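Local coordinates for protein 6-pyruvoyl tetrahydrobiopterin synthase (Plasmodium vivax, PDB 3LX3) that belongs to the 6-pyruvoyl tetrahydropterin synthase family, assembles as a hexamer and binds zinc and 2-amino-1,5-dihydropteridine-4,6-dione, at residues K77-V81 with Q144-I149; V159-V164 with T175-I180. All coordinates share one frame. Residues are numbered along the deposited sequence.

Contact 1 (K77-V81 with Q144-I149); sequences KVRKV and QLIEEI
Residues 77-81 and 144-149 are both regular alpha-helix, with backbone hydrogen bonds such as Val81 N to Lys77 O (3.1 Å) and Ile149 N to Leu145 O (2.9 Å). Their axes approach to 9.6 Å, N-to-C directions 126° apart. Lys77 faces Glu148 (CA-CA 6.2 Å), which puts its CB 3.6 Å from Ile149 CG1; its m,m,t,t side chain brings CE to 3.5 Å from Glu148 O. A water accepts from Lys77 NZ (2.7 Å) and donates to Glu148 O (2.8 Å) and OE1 (2.6 Å). Val78 opposes Leu145, CG2 to CD2 3.9 Å. These two helices lie on one face of the antiparallel sheet of this tunnelling-fold family, Val78 meeting Val54 and Leu56, Leu145 meeting Val164. Lys80, fully extended (all t), spans the outer side to form a salt bridge, NZ to Glu148 OE1 2.9 Å. Val81 (chi1 t) packs CG2 against Leu145 CD2 (3.7 Å) and Glu148 CG (3.9 Å), and CG1 against Gln144 CB (4.2 Å).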
loop_
_atom_site.group_PDB
_atom_site.type_symbol
_atom_site.label_atom_id
_atom_site.label_comp_id
_atom_site.label_asym_id
_atom_site.label_seq_id
_atom_site.Cartn_x
_atom_site.Cartn_y
_atom_site.Cartn_z
ATOM N N LYS A 77 18.462 -14.766 -4.384
ATOM C CA LYS A 77 17.988 -15.899 -5.181
ATOM C C LYS A 77 16.606 -15.658 -5.779
ATOM O O LYS A 77 16.389 -16.010 -6.953
ATOM C CB LYS A 77 18.019 -17.194 -4.394
ATOM C CG LYS A 77 19.420 -17.566 -3.913
ATOM C CD LYS A 77 20.464 -17.614 -5.024
ATOM C CE LYS A 77 21.830 -17.998 -4.460
ATOM N NZ LYS A 77 22.836 -17.831 -5.526
ATOM N N VAL A 78 15.681 -15.016 -5.043
ATOM C CA VAL A 78 14.383 -14.630 -5.647
ATOM C C VAL A 78 14.590 -13.654 -6.821
ATOM O O VAL A 78 13.998 -13.819 -7.882
ATOM C CB VAL A 78 13.385 -14.037 -4.619
ATOM C CG1 VAL A 78 12.109 -13.518 -5.320
ATOM C CG2 VAL A 78 13.053 -15.093 -3.511
ATOM N N ARG A 79 15.452 -12.653 -6.648
ATOM C CA ARG A 79 15.714 -11.708 -7.737
ATOM C C ARG A 79 16.286 -12.442 -8.953
ATOM O O ARG A 79 15.910 -12.149 -10.078
ATOM C CB ARG A 79 16.675 -10.591 -7.311
ATOM C CG ARG A 79 16.114 -9.606 -6.285
ATOM C CD ARG A 79 17.118 -8.483 -5.921
ATOM N NE ARG A 79 18.531 -8.825 -6.180
ATOM C CZ ARG A 79 19.498 -9.018 -5.269
ATOM N NH1 ARG A 79 19.286 -8.928 -3.939
ATOM N NH2 ARG A 79 20.721 -9.316 -5.711
ATOM N N LYS A 80 17.205 -13.373 -8.727
ATOM C CA LYS A 80 17.816 -14.134 -9.826
ATOM C C LYS A 80 16.757 -14.891 -10.654
ATOM O O LYS A 80 16.750 -14.825 -11.899
ATOM C CB LYS A 80 18.855 -15.111 -9.273
ATOM C CG LYS A 80 19.554 -15.908 -10.359
ATOM C CD LYS A 80 20.650 -16.806 -9.794
ATOM C CE LYS A 80 21.443 -17.426 -10.946
ATOM N NZ LYS A 80 22.267 -18.584 -10.513
ATOM N N VAL A 81 15.866 -15.606 -9.970
ATOM C CA VAL A 81 14.802 -16.380 -10.647
ATOM C C VAL A 81 13.881 -15.441 -11.380
ATOM O O VAL A 81 13.581 -15.644 -12.555
ATOM C CB VAL A 81 14.024 -17.269 -9.673
ATOM C CG1 VAL A 81 12.819 -17.939 -10.342
ATOM C CG2 VAL A 81 14.957 -18.321 -9.119
ATOM N N GLN A 144 12.378 -23.881 -8.894
ATOM C CA GLN A 144 13.593 -23.148 -9.278
ATOM C C GLN A 144 14.261 -22.523 -8.072
ATOM O O GLN A 144 15.494 -22.512 -7.976
ATOM C CB GLN A 144 13.302 -22.074 -10.318
ATOM C CG GLN A 144 12.967 -22.576 -11.689
ATOM C CD GLN A 144 14.059 -23.431 -12.299
ATOM O OE1 GLN A 144 13.880 -24.623 -12.538
ATOM N NE2 GLN A 144 15.209 -22.837 -12.476
ATOM N N LEU A 145 13.457 -22.009 -7.147
ATOM C CA LEU A 145 14.021 -21.359 -5.949
ATOM C C LEU A 145 14.716 -22.327 -5.024
ATOM O O LEU A 145 15.779 -22.025 -4.446
ATOM C CB LEU A 145 12.953 -20.578 -5.172
ATOM C CG LEU A 145 12.648 -19.182 -5.675
ATOM C CD1 LEU A 145 11.468 -18.576 -4.884
ATOM C CD2 LEU A 145 13.940 -18.293 -5.536
ATOM N N ILE A 146 14.131 -23.504 -4.850
ATOM C CA ILE A 146 14.749 -24.492 -4.017
ATOM C C ILE A 146 16.078 -24.908 -4.652
ATOM O O ILE A 146 17.073 -25.055 -3.951
ATOM C CB ILE A 146 13.790 -25.686 -3.770
ATOM C CG1 ILE A 146 12.664 -25.243 -2.833
ATOM C CG2 ILE A 146 14.558 -26.901 -3.235
ATOM C CD1 ILE A 146 11.471 -26.157 -2.871
ATOM N N GLU A 147 16.106 -25.051 -5.978
ATOM C CA GLU A 147 17.361 -25.379 -6.675
ATOM C C GLU A 147 18.427 -24.292 -6.523
ATOM O O GLU A 147 19.605 -24.580 -6.293
ATOM C CB GLU A 147 17.123 -25.656 -8.170
ATOM C CG GLU A 147 16.381 -26.949 -8.475
ATOM C CD GLU A 147 16.505 -27.381 -9.951
ATOM O OE1 GLU A 147 17.565 -27.123 -10.575
ATOM O OE2 GLU A 147 15.550 -27.998 -10.472
ATOM N N GLU A 148 18.006 -23.040 -6.646
ATOM C CA GLU A 148 18.936 -21.904 -6.599
ATOM C C GLU A 148 19.482 -21.619 -5.216
ATOM O O GLU A 148 20.669 -21.279 -5.086
ATOM C CB GLU A 148 18.275 -20.633 -7.144
ATOM C CG GLU A 148 17.980 -20.691 -8.635
ATOM C CD GLU A 148 19.179 -20.381 -9.513
ATOM O OE1 GLU A 148 20.288 -20.151 -8.987
ATOM O OE2 GLU A 148 18.976 -20.336 -10.751
ATOM N N ILE A 149 18.636 -21.719 -4.192
ATOM C CA ILE A 149 19.116 -21.573 -2.800
ATOM C C ILE A 149 19.935 -22.784 -2.369
ATOM O O ILE A 149 20.909 -22.634 -1.604
ATOM C CB ILE A 149 17.958 -21.277 -1.814
ATOM C CG1 ILE A 149 17.232 -19.998 -2.238
ATOM C CG2 ILE A 149 18.500 -21.115 -0.357
ATOM C CD1 ILE A 149 15.855 -19.743 -1.560
HETATM O O HOH W 1 22.090 -19.953 -7.063
#

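Contact 2 (V159-V164 with T175-I180)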
loop_
_atom_site.group_PDB
_atom_site.type_symbol
_atom_site.label_atom_id
_atom_site.label_comp_id
_atom_site.label_asym_id
_atom_site.label_seq_id
_atom_site.Cartn_x
_atom_site.Cartn_y
_atom_site.Cartn_z
ATOM N N VAL A 159 15.707 -25.384 7.632
ATOM C CA VAL A 159 14.491 -25.024 6.924
ATOM C C VAL A 159 13.732 -26.300 6.570
ATOM O O VAL A 159 14.321 -27.231 6.045
ATOM C CB VAL A 159 14.793 -24.199 5.667
ATOM C CG1 VAL A 159 13.502 -23.929 4.848
ATOM C CG2 VAL A 159 15.404 -22.860 6.080
ATOM N N ASN A 160 12.445 -26.343 6.914
ATOM C CA ASN A 160 11.606 -27.496 6.576
ATOM C C ASN A 160 10.336 -27.210 5.765
ATOM O O ASN A 160 9.508 -28.097 5.543
ATOM C CB ASN A 160 11.271 -28.333 7.794
ATOM C CG ASN A 160 10.319 -27.670 8.743
ATOM O OD1 ASN A 160 9.857 -26.575 8.538
ATOM N ND2 ASN A 160 9.964 -28.405 9.785
ATOM N N TYR A 161 10.216 -25.966 5.303
ATOM C CA TYR A 161 9.027 -25.542 4.577
ATOM C C TYR A 161 9.370 -24.360 3.702
ATOM O O TYR A 161 9.997 -23.399 4.166
ATOM C CB TYR A 161 7.964 -25.125 5.578
ATOM C CG TYR A 161 6.651 -24.671 4.992
ATOM C CD1 TYR A 161 5.665 -25.597 4.642
ATOM C CD2 TYR A 161 6.380 -23.335 4.824
ATOM C CE1 TYR A 161 4.433 -25.154 4.111
ATOM C CE2 TYR A 161 5.154 -22.891 4.292
ATOM C CZ TYR A 161 4.198 -23.814 3.965
ATOM O OH TYR A 161 2.993 -23.440 3.421
ATOM N N MET A 162 8.975 -24.450 2.417
ATOM C CA MET A 162 9.209 -23.400 1.426
ATOM C C MET A 162 7.886 -23.145 0.730
ATOM O O MET A 162 7.168 -24.088 0.403
ATOM C CB MET A 162 10.245 -23.862 0.386
ATOM C CG MET A 162 11.648 -24.010 0.984
ATOM S SD MET A 162 12.440 -22.437 1.178
ATOM C CE MET A 162 12.800 -22.080 -0.526
ATOM N N GLU A 163 7.567 -21.865 0.555
ATOM C CA GLU A 163 6.263 -21.473 -0.002
ATOM C C GLU A 163 6.412 -20.223 -0.856
ATOM O O GLU A 163 6.990 -19.220 -0.440
ATOM C CB GLU A 163 5.285 -21.213 1.141
ATOM C CG GLU A 163 3.934 -20.654 0.738
ATOM C CD GLU A 163 3.184 -20.078 1.935
ATOM O OE1 GLU A 163 2.737 -20.880 2.778
ATOM O OE2 GLU A 163 2.999 -18.858 1.963
ATOM N N VAL A 164 5.907 -20.298 -2.081
ATOM C CA VAL A 164 5.898 -19.194 -3.011
ATOM C C VAL A 164 4.482 -18.718 -3.296
ATOM O O VAL A 164 3.563 -19.529 -3.482
ATOM C CB VAL A 164 6.579 -19.630 -4.351
ATOM C CG1 VAL A 164 6.193 -18.800 -5.532
ATOM C CG2 VAL A 164 8.123 -19.691 -4.156
ATOM N N THR A 175 -0.642 -19.503 -4.240
ATOM C CA THR A 175 0.389 -19.922 -3.293
ATOM C C THR A 175 0.562 -21.441 -3.277
ATOM O O THR A 175 -0.422 -22.224 -3.152
ATOM C CB THR A 175 0.032 -19.453 -1.877
ATOM O OG1 THR A 175 -0.047 -18.030 -1.912
ATOM C CG2 THR A 175 1.089 -19.863 -0.873
ATOM N N VAL A 176 1.823 -21.883 -3.418
ATOM C CA VAL A 176 2.192 -23.290 -3.439
ATOM C C VAL A 176 3.348 -23.511 -2.464
ATOM O O VAL A 176 4.124 -22.595 -2.193
ATOM C CB VAL A 176 2.554 -23.764 -4.879
ATOM C CG1 VAL A 176 1.314 -23.694 -5.785
ATOM C CG2 VAL A 176 3.708 -22.962 -5.432
ATOM N N HIS A 177 3.454 -24.727 -1.938
ATOM C CA HIS A 177 4.503 -25.042 -0.955
ATOM C C HIS A 177 5.040 -26.437 -1.117
ATOM O O HIS A 177 4.438 -27.298 -1.799
ATOM C CB HIS A 177 3.983 -24.868 0.485
ATOM C CG HIS A 177 2.973 -25.872 0.891
ATOM N ND1 HIS A 177 1.620 -25.600 0.924
ATOM C CD2 HIS A 177 3.115 -27.157 1.292
ATOM C CE1 HIS A 177 0.974 -26.685 1.330
ATOM N NE2 HIS A 177 1.857 -27.643 1.559
ATOM N N ARG A 178 6.199 -26.627 -0.490
ATOM C CA ARG A 178 6.830 -27.920 -0.356
ATOM C C ARG A 178 7.371 -28.046 1.057
ATOM O O ARG A 178 8.031 -27.171 1.597
ATOM C CB ARG A 178 7.937 -28.091 -1.377
ATOM C CG ARG A 178 8.377 -29.539 -1.545
ATOM C CD ARG A 178 9.638 -29.650 -2.389
ATOM N NE ARG A 178 9.455 -29.161 -3.759
ATOM C CZ ARG A 178 10.444 -29.056 -4.653
ATOM N NH1 ARG A 178 11.681 -29.382 -4.336
ATOM N NH2 ARG A 178 10.173 -28.600 -5.855
ATOM N N ASN A 179 7.119 -29.218 1.637
ATOM C CA ASN A 179 7.738 -29.592 2.895
ATOM C C ASN A 179 9.042 -30.283 2.517
ATOM O O ASN A 179 9.045 -31.153 1.626
ATOM C CB ASN A 179 6.832 -30.574 3.629
ATOM C CG ASN A 179 5.505 -29.951 3.998
ATOM O OD1 ASN A 179 5.442 -29.066 4.849
ATOM N ND2 ASN A 179 4.438 -30.410 3.364
ATOM N N ILE A 180 10.141 -29.866 3.133
ATOM C CA ILE A 180 11.443 -30.377 2.770
ATOM C C ILE A 180 12.183 -30.895 4.006
ATOM O O ILE A 180 11.684 -30.703 5.128
ATOM C CB ILE A 180 12.290 -29.338 2.029
ATOM C CG1 ILE A 180 12.543 -28.089 2.891
ATOM C CG2 ILE A 180 11.594 -28.896 0.724
ATOM C CD1 ILE A 180 13.596 -27.136 2.328
ATOM O OXT ILE A 180 13.257 -31.517 3.869
HETATM O O HOH W 2 7.192 -28.721 7.003
#
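The two arms of a beta hairpin, strands 161-167 and 172-179, pair here in antiparallel register, and five backbone hydrogen bonds serve the amides that face across it. Val164 and Val176 form a hydrogen-bonded pair, each N reaching the other's O at 2.9 Å. Met162 and Arg178 repeat the pattern, Met162 N to Arg178 O at 3.0 Å and Arg178 N to Met162 O at 2.9 Å. A fifth bond, Ile180 N to Asn160 O (3.1 Å), follows. A water lies 2.8 Å from Asn160 O and 2.8 Å from Asn179 OD1. Between these rungs, the non-hydrogen-bonded pairs Tyr161-Asn179 and Glu163-His177 bring the strands closer, CA-CA 4.6 and 4.1 Å, and CA-H...O contacts form, such as His177 CA to Met162 O at 3.1 Å.

Tyr161, Glu163, His177 and Asn179 share one face. Tyr161 OH donates to Glu163 OE1 (2.7 Å), while Glu163 OE2 takes a salt bridge from Arg57 on strand 48-61. Met162, Val164, Val176 and Arg178 occupy the other face, where Arg178 NH2 hydrogen-bonds Asn143 OD1. Ile180 CD1 meets Met162 CG (3.9 Å) and Val159 CG1 (4.1 Å), and Ile180 OXT forms a salt bridge with Lys155 NZ.

Strand 48-61 flanks 161-167, with backbone hydrogen bonds joining Asn160 and Tyr161 to Arg59 and Glu163 to Arg57, and helices 134-149 and 151-156 cover the face of Met162 and Val164. At Thr175 the sheet runs on into an antiparallel strand of a second subunit.

In the fold
Contact 1 and contact 2 are successive layers of one subunit, their centres 13 Å apart. Helix 134-149, which supplies residues 144-149, joins them: it packs on helix 71-85 and also lies over the hairpin, with Leu145 CD1 3.6 Å from Val164 CG2, Ile146 CG1 3.9 Å and Ile149 CD1 4.0 Å from Met162 CE, and Ile146 CD1 3.5 Å from Arg178 NH1. Neither contact supplies a zinc or pocket residue, but a bound 2-amino-1,5-dihydropteridine-4,6-dione lies about 12 Å from the Ile149 side chain and about 10 Å from that of Val159. This chain's own pocket residues Thr134 and Glu135 lie at the opposite end of helix 134-149 from contact 1, and Glu168, serving both zinc and ligand, follows strand 161-167.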